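Local coordinates for putative exported protein (Bacteroides fragilis, PDB 3FZX), which is of unknown function but binds calcium and, like its LolA- and LolB-related barrel family, probably handles lipids outside the cytoplasm, at residues Phe10-Glu15 / Tyr36-Ala41; Thr20-Thr25 / Val212-Lys217; Asp126-Leu131 / Glu142-Asp147; Phe150-Thr155 / Cys165-Tyr170. All coordinates share one frame; numbering follows the deposited sequence.

Contact 1: residues Phe10-Glu15 / Tyr36-Ala41; sequences FFPNQE and YRVDQA
N13 and F11, which meet A41 and Y36 across the contact, are tied to each other: N13 ND2 donates to F11 O at 3.1 Å, nearly in line with the carbonyl, and also bonds N192 OD1. The bond spans P12 within the loop, and N192 anchors the amide from outside. With CG anti to the backbone N (chi1 -163°), the F11 ring turns an edge to the Y36 face in a T-shaped pair, centroids 5.3 Å apart and planes at 74°. Y36 OH is bonded to D84. V38 is the apolar centre: CG2 packs on P12 CB at 3.8 Å, CB lies 3.3 Å from Q14 O, and CG1 rests on E15 CA at 3.7 Å. Farther on, A41 CB abuts N13 O at 3.7 Å. The extended E15 side chain runs past A41 N, and A41 O accepts from K137 NZ of the second subunit, to which E15 OE2 makes a long, weak ion pair. D39 and Q40 both face V51 in a classic beta bulge. Loop 10-15 lies across strand 30-44 just before strand 18-25 pairs with it, while F11 also packs on A52 of strand 47-58 and on M69 and A71 of strand 63-74.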
loop_
_atom_site.group_PDB
_atom_site.type_symbol
_atom_site.label_atom_id
_atom_site.label_comp_id
_atom_site.label_asym_id
_atom_site.label_seq_id
_atom_site.Cartn_x
_atom_site.Cartn_y
_atom_site.Cartn_z
ATOM N N PHE A 10 -9.365 -11.915 7.164
ATOM C CA PHE A 10 -8.404 -12.220 8.237
ATOM C C PHE A 10 -8.001 -11.011 9.064
ATOM O O PHE A 10 -6.843 -10.658 9.108
ATOM C CB PHE A 10 -7.174 -12.873 7.599
ATOM C CG PHE A 10 -7.508 -14.138 6.909
ATOM C CD1 PHE A 10 -7.946 -15.231 7.653
ATOM C CD2 PHE A 10 -7.504 -14.225 5.529
ATOM C CE1 PHE A 10 -8.303 -16.415 7.037
ATOM C CE2 PHE A 10 -7.868 -15.400 4.903
ATOM C CZ PHE A 10 -8.264 -16.506 5.663
ATOM N N PHE A 11 -8.981 -10.389 9.716
ATOM C CA PHE A 11 -8.780 -9.179 10.513
ATOM C C PHE A 11 -10.118 -8.839 11.178
ATOM O O PHE A 11 -11.167 -9.155 10.641
ATOM C CB PHE A 11 -8.324 -7.986 9.619
ATOM C CG PHE A 11 -7.725 -6.846 10.398
ATOM C CD1 PHE A 11 -6.422 -6.947 10.908
ATOM C CD2 PHE A 11 -8.435 -5.684 10.622
ATOM C CE1 PHE A 11 -5.854 -5.916 11.643
ATOM C CE2 PHE A 11 -7.868 -4.614 11.344
ATOM C CZ PHE A 11 -6.589 -4.735 11.871
ATOM N N PRO A 12 -10.105 -8.212 12.358
ATOM C CA PRO A 12 -11.408 -7.838 12.899
ATOM C C PRO A 12 -12.160 -6.894 11.971
ATOM O O PRO A 12 -11.549 -6.083 11.280
ATOM C CB PRO A 12 -11.054 -7.129 14.201
ATOM C CG PRO A 12 -9.635 -6.751 14.045
ATOM C CD PRO A 12 -9.033 -7.885 13.305
ATOM N N ASN A 13 -13.478 -7.018 11.950
ATOM C CA ASN A 13 -14.284 -6.216 11.077
ATOM C C ASN A 13 -15.554 -5.597 11.674
ATOM O O ASN A 13 -16.311 -5.007 10.943
ATOM C CB ASN A 13 -14.547 -7.004 9.779
ATOM C CG ASN A 13 -15.063 -8.372 10.031
ATOM O OD1 ASN A 13 -16.248 -8.533 10.175
ATOM N ND2 ASN A 13 -14.174 -9.380 10.094
ATOM N N GLN A 14 -15.762 -5.676 12.990
ATOM C CA GLN A 14 -16.878 -4.959 13.640
ATOM C C GLN A 14 -16.382 -3.625 14.144
ATOM O O GLN A 14 -15.410 -3.585 14.882
ATOM C CB GLN A 14 -17.418 -5.714 14.862
ATOM C CG GLN A 14 -17.759 -7.153 14.624
ATOM C CD GLN A 14 -18.418 -7.828 15.835
ATOM O OE1 GLN A 14 -18.661 -7.203 16.892
ATOM N NE2 GLN A 14 -18.694 -9.119 15.687
ATOM N N GLU A 15 -17.068 -2.538 13.803
ATOM C CA GLU A 15 -16.672 -1.199 14.270
ATOM C C GLU A 15 -16.518 -1.190 15.778
ATOM O O GLU A 15 -17.360 -1.721 16.469
ATOM C CB GLU A 15 -17.703 -0.125 13.857
ATOM C CG GLU A 15 -17.660 0.168 12.367
ATOM C CD GLU A 15 -18.552 1.330 11.927
ATOM O OE1 GLU A 15 -19.338 1.861 12.767
ATOM O OE2 GLU A 15 -18.451 1.689 10.723
ATOM N N TYR A 36 -5.027 -2.841 18.101
ATOM C CA TYR A 36 -5.737 -2.419 16.905
ATOM C C TYR A 36 -7.169 -2.119 17.302
ATOM O O TYR A 36 -7.757 -2.867 18.091
ATOM C CB TYR A 36 -5.788 -3.553 15.887
ATOM C CG TYR A 36 -4.506 -3.878 15.191
ATOM C CD1 TYR A 36 -3.942 -2.980 14.280
ATOM C CD2 TYR A 36 -3.890 -5.119 15.362
ATOM C CE1 TYR A 36 -2.755 -3.298 13.571
ATOM C CE2 TYR A 36 -2.717 -5.445 14.674
ATOM C CZ TYR A 36 -2.149 -4.534 13.779
ATOM O OH TYR A 36 -0.987 -4.868 13.098
ATOM N N ARG A 37 -7.741 -1.049 16.763
ATOM C CA ARG A 37 -9.164 -0.771 16.935
ATOM C C ARG A 37 -9.811 -0.475 15.568
ATOM O O ARG A 37 -9.342 0.408 14.821
ATOM C CB ARG A 37 -9.387 0.386 17.905
ATOM C CG ARG A 37 -10.875 0.668 18.180
ATOM C CD ARG A 37 -11.126 1.898 19.065
ATOM N NE ARG A 37 -10.322 3.076 18.722
ATOM C CZ ARG A 37 -10.549 3.914 17.705
ATOM N NH1 ARG A 37 -11.567 3.735 16.856
ATOM N NH2 ARG A 37 -9.727 4.945 17.531
ATOM N N VAL A 38 -10.868 -1.224 15.248
ATOM C CA VAL A 38 -11.608 -1.049 14.008
ATOM C C VAL A 38 -12.342 0.291 14.060
ATOM O O VAL A 38 -13.194 0.495 14.925
ATOM C CB VAL A 38 -12.633 -2.181 13.785
ATOM C CG1 VAL A 38 -13.512 -1.869 12.550
ATOM C CG2 VAL A 38 -11.932 -3.527 13.629
ATOM N N ASP A 39 -11.973 1.205 13.171
ATOM C CA ASP A 39 -12.567 2.552 13.104
ATOM C C ASP A 39 -13.794 2.531 12.207
ATOM O O ASP A 39 -14.843 2.998 12.597
ATOM C CB ASP A 39 -11.567 3.574 12.554
ATOM C CG ASP A 39 -11.972 5.032 12.864
ATOM O OD1 ASP A 39 -12.000 5.390 14.057
ATOM O OD2 ASP A 39 -12.233 5.834 11.935
ATOM N N GLN A 40 -13.670 1.961 11.015
ATOM C CA GLN A 40 -14.781 1.927 10.070
ATOM C C GLN A 40 -14.724 0.698 9.185
ATOM O O GLN A 40 -13.651 0.273 8.807
ATOM C CB GLN A 40 -14.730 3.173 9.171
ATOM C CG GLN A 40 -15.269 4.465 9.806
ATOM C CD GLN A 40 -16.754 4.363 10.196
ATOM O OE1 GLN A 40 -17.577 3.859 9.428
ATOM N NE2 GLN A 40 -17.090 4.844 11.391
ATOM N N ALA A 41 -15.882 0.128 8.869
ATOM C CA ALA A 41 -15.977 -0.963 7.902
ATOM C C ALA A 41 -16.842 -0.447 6.770
ATOM O O ALA A 41 -17.907 0.085 7.022
ATOM C CB ALA A 41 -16.575 -2.167 8.513
#

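Contact 2: residues Thr20-Thr25 / Val212-Lys217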
loop_
_atom_site.group_PDB
_atom_site.type_symbol
_atom_site.label_atom_id
_atom_site.label_comp_id
_atom_site.label_asym_id
_atom_site.label_seq_id
_atom_site.Cartn_x
_atom_site.Cartn_y
_atom_site.Cartn_z
ATOM N N THR A 20 -5.662 -6.987 21.046
ATOM C CA THR A 20 -4.374 -6.715 21.663
ATOM C C THR A 20 -3.482 -7.909 21.455
ATOM O O THR A 20 -3.905 -9.035 21.674
ATOM C CB THR A 20 -4.524 -6.475 23.146
ATOM O OG1 THR A 20 -5.465 -5.424 23.321
ATOM C CG2 THR A 20 -3.168 -6.091 23.812
ATOM N N ARG A 21 -2.248 -7.651 21.019
ATOM C CA ARG A 21 -1.250 -8.685 20.881
ATOM C C ARG A 21 0.012 -8.258 21.674
ATOM O O ARG A 21 0.453 -7.105 21.602
ATOM C CB ARG A 21 -0.950 -8.907 19.402
ATOM C CG ARG A 21 -0.300 -10.251 19.150
ATOM C CD ARG A 21 -0.394 -10.767 17.725
ATOM N NE ARG A 21 0.619 -10.132 16.886
ATOM C CZ ARG A 21 0.394 -9.219 15.951
ATOM N NH1 ARG A 21 -0.841 -8.825 15.669
ATOM N NH2 ARG A 21 1.423 -8.711 15.275
ATOM N N ASN A 22 0.566 -9.185 22.447
ATOM C CA ASN A 22 1.759 -8.937 23.256
ATOM C C ASN A 22 3.007 -9.434 22.531
ATOM O O ASN A 22 2.943 -10.469 21.846
ATOM C CB ASN A 22 1.643 -9.623 24.634
ATOM C CG ASN A 22 0.736 -8.873 25.584
ATOM O OD1 ASN A 22 0.172 -7.837 25.245
ATOM N ND2 ASN A 22 0.609 -9.383 26.784
ATOM N N CYS A 23 4.127 -8.711 22.713
ATOM C CA CYS A 23 5.428 -9.057 22.113
ATOM C C CYS A 23 6.423 -9.419 23.172
ATOM O O CYS A 23 6.527 -8.697 24.164
ATOM C CB CYS A 23 5.983 -7.864 21.346
ATOM S SG CYS A 23 4.803 -7.322 20.084
ATOM N N TYR A 24 7.175 -10.497 22.923
ATOM C CA TYR A 24 8.104 -11.066 23.891
ATOM C C TYR A 24 9.516 -11.293 23.322
ATOM O O TYR A 24 9.672 -11.563 22.124
ATOM C CB TYR A 24 7.575 -12.431 24.405
ATOM C CG TYR A 24 6.170 -12.370 24.961
ATOM C CD1 TYR A 24 5.947 -12.043 26.300
ATOM C CD2 TYR A 24 5.055 -12.653 24.147
ATOM C CE1 TYR A 24 4.644 -11.961 26.815
ATOM C CE2 TYR A 24 3.767 -12.592 24.653
ATOM C CZ TYR A 24 3.565 -12.239 25.992
ATOM O OH TYR A 24 2.299 -12.129 26.511
ATOM N N THR A 25 10.518 -11.216 24.222
ATOM C CA THR A 25 11.876 -11.655 23.950
ATOM C C THR A 25 11.839 -13.180 23.940
ATOM O O THR A 25 10.872 -13.824 24.444
ATOM C CB THR A 25 12.929 -11.177 25.035
ATOM O OG1 THR A 25 12.800 -11.927 26.273
ATOM C CG2 THR A 25 12.831 -9.686 25.310
ATOM N N VAL A 212 1.957 -13.085 20.683
ATOM C CA VAL A 212 0.781 -13.911 20.913
ATOM C C VAL A 212 -0.427 -13.001 21.163
ATOM O O VAL A 212 -0.353 -12.019 21.908
ATOM C CB VAL A 212 0.961 -14.835 22.161
ATOM C CG1 VAL A 212 -0.208 -15.819 22.291
ATOM C CG2 VAL A 212 2.295 -15.593 22.093
ATOM N N LEU A 213 -1.538 -13.330 20.523
ATOM C CA LEU A 213 -2.820 -12.674 20.754
ATOM C C LEU A 213 -3.129 -12.721 22.243
ATOM O O LEU A 213 -3.066 -13.776 22.866
ATOM C CB LEU A 213 -3.925 -13.402 19.976
ATOM C CG LEU A 213 -5.355 -12.836 20.089
ATOM C CD1 LEU A 213 -5.436 -11.442 19.555
ATOM C CD2 LEU A 213 -6.323 -13.801 19.393
ATOM N N GLU A 214 -3.455 -11.566 22.803
ATOM C CA GLU A 214 -3.682 -11.416 24.225
ATOM C C GLU A 214 -5.154 -11.145 24.572
ATOM O O GLU A 214 -5.637 -11.624 25.581
ATOM C CB GLU A 214 -2.781 -10.270 24.741
ATOM C CG GLU A 214 -2.980 -9.841 26.200
ATOM C CD GLU A 214 -2.607 -10.902 27.204
ATOM O OE1 GLU A 214 -1.938 -11.871 26.811
ATOM O OE2 GLU A 214 -2.932 -10.741 28.401
ATOM N N ARG A 215 -5.862 -10.366 23.759
ATOM C CA ARG A 215 -7.231 -9.993 24.095
ATOM C C ARG A 215 -8.048 -9.574 22.860
ATOM O O ARG A 215 -7.516 -8.919 21.960
ATOM C CB ARG A 215 -7.184 -8.823 25.100
ATOM C CG ARG A 215 -8.521 -8.430 25.703
ATOM C CD ARG A 215 -8.453 -7.129 26.495
ATOM N NE ARG A 215 -9.796 -6.723 26.933
ATOM C CZ ARG A 215 -10.119 -5.569 27.538
ATOM N NH1 ARG A 215 -9.195 -4.646 27.810
ATOM N NH2 ARG A 215 -11.389 -5.332 27.873
ATOM N N ILE A 216 -9.328 -9.973 22.851
ATOM C CA ILE A 216 -10.325 -9.548 21.885
ATOM C C ILE A 216 -11.438 -8.867 22.689
ATOM O O ILE A 216 -11.972 -9.463 23.603
ATOM C CB ILE A 216 -10.913 -10.761 21.125
ATOM C CG1 ILE A 216 -9.834 -11.443 20.260
ATOM C CG2 ILE A 216 -12.064 -10.325 20.224
ATOM C CD1 ILE A 216 -10.212 -12.836 19.760
ATOM N N LYS A 217 -11.751 -7.614 22.382
ATOM C CA LYS A 217 -12.826 -6.858 23.041
ATOM C C LYS A 217 -13.761 -6.409 21.914
ATOM O O LYS A 217 -13.387 -5.551 21.096
ATOM C CB LYS A 217 -12.265 -5.638 23.781
ATOM C CG LYS A 217 -13.301 -4.818 24.577
ATOM C CD LYS A 217 -12.767 -3.430 24.923
ATOM C CE LYS A 217 -13.747 -2.628 25.787
ATOM N NZ LYS A 217 -13.314 -1.200 25.992
HETATM O O HOH W 1 -8.215 -5.971 23.123
#
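Strands 20-25 and 212-217 run antiparallel, their axes 4.3 Å apart at 147°, and join the first and last strands of the sheet to close the beta barrel. N22 and V212 form a hydrogen-bonded pair (N22 N to V212 O, V212 N to N22 O, both 3.0 Å), and R21 with L213 is the adjoining non-hydrogen-bonded pair. A classic bulge follows, in which E214 and R215 both face T20: T20 O accepts from E214 N at 2.8 Å and from R215 N at 3.2 Å, both donors on the same face of its carbonyl plane. R21 and L213 project to one face of the sheet. There R21 CG, anti to the backbone N (chi1 -160°), lies 3.3 Å from V212 O, and its guanidinium goes on to a salt bridge with D84. On the face bearing T20, N22 and V212, the N22 amide lies over the E214 side chain, the amide and carboxylate planes only 9° apart. The same amide donates through ND2, in its own plane, to Y24 OH. Y24 CE2 also packs on V212 CG2, with Y210 beside its ring. At the far end a water lies 2.8 Å from T20 OG1 and donates a weak bond to R215 O.

Contact 3: residues Asp126-Leu131 / Glu142-Asp147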
loop_
_atom_site.group_PDB
_atom_site.type_symbol
_atom_site.label_atom_id
_atom_site.label_comp_id
_atom_site.label_asym_id
_atom_site.label_seq_id
_atom_site.Cartn_x
_atom_site.Cartn_y
_atom_site.Cartn_z
ATOM N N ASP A 126 5.393 -11.498 -1.803
ATOM C CA ASP A 126 6.433 -10.897 -1.005
ATOM C C ASP A 126 6.023 -9.463 -0.654
ATOM O O ASP A 126 5.147 -8.895 -1.291
ATOM C CB ASP A 126 7.759 -10.873 -1.789
ATOM C CG ASP A 126 8.276 -12.258 -2.117
ATOM O OD1 ASP A 126 7.815 -13.259 -1.545
ATOM O OD2 ASP A 126 9.147 -12.349 -2.981
ATOM N N GLY A 127 6.669 -8.867 0.341
ATOM C CA GLY A 127 6.386 -7.480 0.663
ATOM C C GLY A 127 7.521 -6.845 1.405
ATOM O O GLY A 127 8.291 -7.549 2.057
ATOM N N THR A 128 7.616 -5.514 1.289
ATOM C CA THR A 128 8.667 -4.742 1.946
ATOM C C THR A 128 8.059 -3.588 2.748
ATOM O O THR A 128 7.247 -2.814 2.241
ATOM C CB THR A 128 9.673 -4.219 0.928
ATOM O OG1 THR A 128 10.217 -5.341 0.240
ATOM C CG2 THR A 128 10.798 -3.427 1.597
ATOM N N LEU A 129 8.427 -3.532 4.019
ATOM C CA LEU A 129 8.034 -2.461 4.913
ATOM C C LEU A 129 9.265 -1.615 5.190
ATOM O O LEU A 129 10.315 -2.151 5.536
ATOM C CB LEU A 129 7.491 -3.042 6.229
ATOM C CG LEU A 129 7.026 -2.054 7.289
ATOM C CD1 LEU A 129 5.785 -1.266 6.862
ATOM C CD2 LEU A 129 6.813 -2.822 8.582
ATOM N N ARG A 130 9.128 -0.298 5.042
ATOM C CA ARG A 130 10.191 0.646 5.377
ATOM C C ARG A 130 9.701 1.586 6.476
ATOM O O ARG A 130 8.575 2.079 6.410
ATOM C CB ARG A 130 10.626 1.422 4.129
ATOM C CG ARG A 130 11.439 0.516 3.142
ATOM C CD ARG A 130 11.622 1.158 1.827
ATOM N NE ARG A 130 12.575 0.446 0.980
ATOM C CZ ARG A 130 12.905 0.784 -0.261
ATOM N NH1 ARG A 130 12.331 1.822 -0.864
ATOM N NH2 ARG A 130 13.815 0.072 -0.915
ATOM N N LEU A 131 10.545 1.810 7.491
ATOM C CA LEU A 131 10.239 2.735 8.575
ATOM C C LEU A 131 11.291 3.839 8.578
ATOM O O LEU A 131 12.450 3.619 8.232
ATOM C CB LEU A 131 10.200 2.020 9.931
ATOM C CG LEU A 131 9.273 0.800 10.001
ATOM C CD1 LEU A 131 9.979 -0.471 9.581
ATOM C CD2 LEU A 131 8.690 0.639 11.392
ATOM N N GLU A 142 14.435 -1.160 6.942
ATOM C CA GLU A 142 13.682 -1.886 5.922
ATOM C C GLU A 142 13.502 -3.349 6.337
ATOM O O GLU A 142 14.492 -4.021 6.699
ATOM C CB GLU A 142 14.398 -1.841 4.595
ATOM C CG GLU A 142 13.684 -2.611 3.472
ATOM C CD GLU A 142 14.440 -2.547 2.155
ATOM O OE1 GLU A 142 14.289 -1.576 1.399
ATOM O OE2 GLU A 142 15.183 -3.491 1.854
ATOM N N ILE A 143 12.258 -3.836 6.294
ATOM C CA ILE A 143 11.969 -5.261 6.571
ATOM C C ILE A 143 11.372 -5.912 5.322
ATOM O O ILE A 143 10.252 -5.581 4.906
ATOM C CB ILE A 143 11.007 -5.488 7.754
ATOM C CG1 ILE A 143 11.517 -4.811 9.041
ATOM C CG2 ILE A 143 10.876 -7.019 8.042
ATOM C CD1 ILE A 143 10.463 -4.711 10.153
ATOM N N SER A 144 12.123 -6.818 4.721
ATOM C CA SER A 144 11.677 -7.517 3.525
ATOM C C SER A 144 11.224 -8.916 3.904
ATOM O O SER A 144 11.979 -9.655 4.537
ATOM C CB SER A 144 12.813 -7.603 2.520
ATOM O OG SER A 144 12.288 -7.901 1.238
ATOM N N VAL A 145 9.982 -9.261 3.552
ATOM C CA VAL A 145 9.398 -10.597 3.852
ATOM C C VAL A 145 9.208 -11.298 2.512
ATOM O O VAL A 145 8.650 -10.724 1.565
ATOM C CB VAL A 145 8.062 -10.501 4.610
ATOM C CG1 VAL A 145 7.459 -11.885 4.872
ATOM C CG2 VAL A 145 8.262 -9.754 5.937
ATOM N N PHE A 146 9.695 -12.526 2.410
ATOM C CA PHE A 146 9.672 -13.228 1.137
ATOM C C PHE A 146 9.660 -14.733 1.296
ATOM O O PHE A 146 9.870 -15.256 2.379
ATOM C CB PHE A 146 10.834 -12.769 0.236
ATOM C CG PHE A 146 12.198 -12.936 0.858
ATOM C CD1 PHE A 146 12.704 -11.968 1.718
ATOM C CD2 PHE A 146 12.954 -14.068 0.602
ATOM C CE1 PHE A 146 13.935 -12.134 2.312
ATOM C CE2 PHE A 146 14.190 -14.248 1.191
ATOM C CZ PHE A 146 14.686 -13.278 2.047
ATOM N N ASP A 147 9.337 -15.420 0.207
ATOM C CA ASP A 147 9.263 -16.859 0.203
ATOM C C ASP A 147 8.305 -17.365 1.271
ATOM O O ASP A 147 8.565 -18.343 1.908
ATOM C CB ASP A 147 10.664 -17.464 0.401
ATOM C CG ASP A 147 11.565 -17.266 -0.810
ATOM O OD1 ASP A 147 11.133 -16.645 -1.824
ATOM O OD2 ASP A 147 12.721 -17.736 -0.758
#
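R130 and E142 carry the tight end of this contact. Their side chains lie side by side, pointing the same way, guanidinium and carboxylate only 10° from coplanar, and E142 OE1 is gripped by two nitrogens of R130, NE at 2.7 Å and NH2 at 2.9 Å. NE uses the anti lone pair of OE1, while NH2 meets it nearly along the C-O bond. R130, extended from CG to NE, is further held by E49, S46 and C73 of the second subunit, so the salt bridge belongs to the subunit interface. T128 CG2 packs on E142 CG at 3.5 Å, crossing it obliquely. The backbone is equally close: L129 and I143 exchange nearly straight bonds, I143 N to L129 O being 2.7 Å, and G127 and V145 do the same. On the face bearing L129 and I143 the apolar touch is lighter, I143 CD1 reaching L131 CD1 at 4.3 Å, with M101, F88 and V85 beside these side chains. The other end is looser and exposed. D126 OD1 accepts from D147 N at 3.2 Å, a bent bond (143°) coming from above the carboxylate plane, and D126 CG lies against F146 CB. D147 stands about 6 Å from the calcium ligand D121, measured between side chains. Four successive antiparallel pairs, G127-V145 to R130-E142, make a regular beta hairpin of the barrel wall.

Contact 4: residues Phe150-Thr155 / Cys165-Tyr170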
loop_
_atom_site.group_PDB
_atom_site.type_symbol
_atom_site.label_atom_id
_atom_site.label_comp_id
_atom_site.label_asym_id
_atom_site.label_seq_id
_atom_site.Cartn_x
_atom_site.Cartn_y
_atom_site.Cartn_z
ATOM N N PHE A 150 2.962 -22.142 2.899
ATOM C CA PHE A 150 2.030 -22.814 3.744
ATOM C C PHE A 150 2.729 -23.962 4.475
ATOM O O PHE A 150 3.496 -24.699 3.870
ATOM C CB PHE A 150 0.863 -23.339 2.876
ATOM C CG PHE A 150 -0.145 -24.130 3.629
ATOM C CD1 PHE A 150 -1.163 -23.495 4.333
ATOM C CD2 PHE A 150 -0.086 -25.522 3.636
ATOM C CE1 PHE A 150 -2.118 -24.233 5.035
ATOM C CE2 PHE A 150 -1.039 -26.264 4.328
ATOM C CZ PHE A 150 -2.057 -25.610 5.035
ATOM N N VAL A 151 2.414 -24.118 5.761
ATOM C CA VAL A 151 2.923 -25.220 6.589
ATOM C C VAL A 151 1.788 -26.200 6.933
ATOM O O VAL A 151 1.835 -27.378 6.586
ATOM C CB VAL A 151 3.577 -24.688 7.881
ATOM C CG1 VAL A 151 4.028 -25.858 8.771
ATOM C CG2 VAL A 151 4.759 -23.744 7.537
ATOM N N THR A 152 0.766 -25.688 7.595
ATOM C CA THR A 152 -0.357 -26.487 8.019
ATOM C C THR A 152 -1.508 -25.590 8.504
ATOM O O THR A 152 -1.397 -24.332 8.522
ATOM C CB THR A 152 0.055 -27.453 9.167
ATOM O OG1 THR A 152 -0.995 -28.394 9.384
ATOM C CG2 THR A 152 0.333 -26.705 10.498
ATOM N N THR A 153 -2.615 -26.235 8.875
ATOM C CA THR A 153 -3.658 -25.559 9.658
ATOM C C THR A 153 -3.762 -26.317 10.968
ATOM O O THR A 153 -3.617 -27.536 10.989
ATOM C CB THR A 153 -5.007 -25.467 8.951
ATOM O OG1 THR A 153 -5.541 -26.780 8.736
ATOM C CG2 THR A 153 -4.857 -24.725 7.602
ATOM N N GLU A 154 -3.950 -25.593 12.069
ATOM C CA GLU A 154 -3.979 -26.221 13.380
ATOM C C GLU A 154 -4.537 -25.234 14.393
ATOM O O GLU A 154 -4.546 -24.028 14.137
ATOM C CB GLU A 154 -2.567 -26.661 13.797
ATOM C CG GLU A 154 -1.577 -25.490 13.946
ATOM C CD GLU A 154 -0.135 -25.902 14.242
ATOM O OE1 GLU A 154 0.165 -27.099 14.393
ATOM O OE2 GLU A 154 0.715 -24.997 14.328
ATOM N N THR A 155 -4.996 -25.763 15.533
ATOM C CA THR A 155 -5.448 -24.937 16.654
ATOM C C THR A 155 -4.245 -24.379 17.414
ATOM O O THR A 155 -3.237 -25.072 17.590
ATOM C CB THR A 155 -6.371 -25.723 17.600
ATOM O OG1 THR A 155 -7.585 -25.986 16.900
ATOM C CG2 THR A 155 -6.718 -24.938 18.862
ATOM N N CYS A 165 -6.086 -21.930 13.008
ATOM C CA CYS A 165 -5.259 -21.025 12.232
ATOM C C CYS A 165 -4.589 -21.668 11.036
ATOM O O CYS A 165 -4.407 -22.894 10.993
ATOM C CB CYS A 165 -4.105 -20.534 13.108
ATOM S SG CYS A 165 -4.632 -19.456 14.376
ATOM N N THR A 166 -4.187 -20.810 10.102
ATOM C CA THR A 166 -3.266 -21.192 9.039
ATOM C C THR A 166 -1.854 -20.799 9.478
ATOM O O THR A 166 -1.641 -19.671 9.919
ATOM C CB THR A 166 -3.613 -20.479 7.716
ATOM O OG1 THR A 166 -4.829 -21.037 7.225
ATOM C CG2 THR A 166 -2.491 -20.656 6.667
ATOM N N LYS A 167 -0.921 -21.747 9.368
ATOM C CA LYS A 167 0.488 -21.541 9.712
ATOM C C LYS A 167 1.308 -21.365 8.454
ATOM O O LYS A 167 1.244 -22.183 7.543
ATOM C CB LYS A 167 1.051 -22.729 10.479
ATOM C CG LYS A 167 2.514 -22.542 10.936
ATOM C CD LYS A 167 3.009 -23.745 11.700
ATOM C CE LYS A 167 4.490 -23.654 12.016
ATOM N NZ LYS A 167 4.887 -24.754 12.995
ATOM N N VAL A 168 2.082 -20.292 8.435
ATOM C CA VAL A 168 2.905 -19.897 7.324
ATOM C C VAL A 168 4.359 -19.762 7.799
ATOM O O VAL A 168 4.607 -19.414 8.950
ATOM C CB VAL A 168 2.375 -18.549 6.772
ATOM C CG1 VAL A 168 3.328 -17.954 5.767
ATOM C CG2 VAL A 168 1.030 -18.770 6.117
ATOM N N LYS A 169 5.305 -20.118 6.936
ATOM C CA LYS A 169 6.730 -19.904 7.184
ATOM C C LYS A 169 7.196 -18.865 6.158
ATOM O O LYS A 169 6.713 -18.857 5.031
ATOM C CB LYS A 169 7.516 -21.204 7.025
ATOM C CG LYS A 169 9.024 -21.069 7.277
ATOM C CD LYS A 169 9.792 -22.407 7.212
ATOM C CE LYS A 169 11.335 -22.177 7.314
ATOM N NZ LYS A 169 12.194 -23.424 7.225
ATOM N N TYR A 170 8.127 -18.001 6.555
ATOM C CA TYR A 170 8.664 -16.936 5.689
ATOM C C TYR A 170 10.138 -16.644 5.997
ATOM O O TYR A 170 10.630 -16.965 7.071
ATOM C CB TYR A 170 7.841 -15.634 5.828
ATOM C CG TYR A 170 7.770 -15.022 7.230
ATOM C CD1 TYR A 170 8.739 -14.120 7.677
ATOM C CD2 TYR A 170 6.722 -15.325 8.093
ATOM C CE1 TYR A 170 8.678 -13.552 8.959
ATOM C CE2 TYR A 170 6.653 -14.769 9.373
ATOM C CZ TYR A 170 7.637 -13.883 9.810
ATOM O OH TYR A 170 7.577 -13.334 11.091
HETATM O O HOH W 2 3.356 -25.727 14.928
#
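Backbone bonds come first: V151 N donates to K167 O at 2.9 Å, K167 N to T152 O at 2.8 Å, and E154 and C165 bond each other in both directions. V151 and T152 both face K167, the mark of a classic beta bulge. T153 and T166 form a non-hydrogen-bonded pair, and there T153 CA approaches C165 O at 3.1 Å in a CA-H...O contact. Apolar contacts follow. V151, whose CB is directed to the facing strand, spans two lysines: CG1 lies on K167 CD at 3.8 Å and CG2 on K169 CB. T152 CG2 adds a contact to K167 CB. On the face bearing F150 and T166, the F150 ring, with CG anti to the backbone N (chi1 177°), presents its CD1 and CE1 edge to T166 CG2 at 3.9 Å and packs on M116 beyond. Charged and polar groups make the third kind. E154 OE2 and K167 NZ are 4.4 Å apart, too far for a salt bridge, but a water joins them, donating to OE2 at 2.8 Å and accepting from NZ. E154 OE2 also accepts from W188 NE1, and the extended K167 makes a cation-pi contact with Y186. The F150 backbone also bonds G119, a calcium ligand, so this bulged antiparallel hairpin of the barrel borders the calcium-binding loop.

Overall arrangement
All four contacts belong to one antiparallel barrel, with contact 2 closing it between the first and last strands. Contacts 1 and 2, centres 16 Å apart, touch where Y36 CE2 lies 4.0 Å from R21 NH1, and both residues reach D84. Contacts 3 and 4 share strand 136-158 and meet through V145 CG1 and Y170 CD1, 3.8 Å apart. Both come near the calcium sites: the D147 side chain is about 7 Å, and that of F150 about 8 Å, from a bound calcium ion. Contacts 1 and 3 lie on opposite sides of the chain's centre, 24 Å between centres, yet both touch the second subunit.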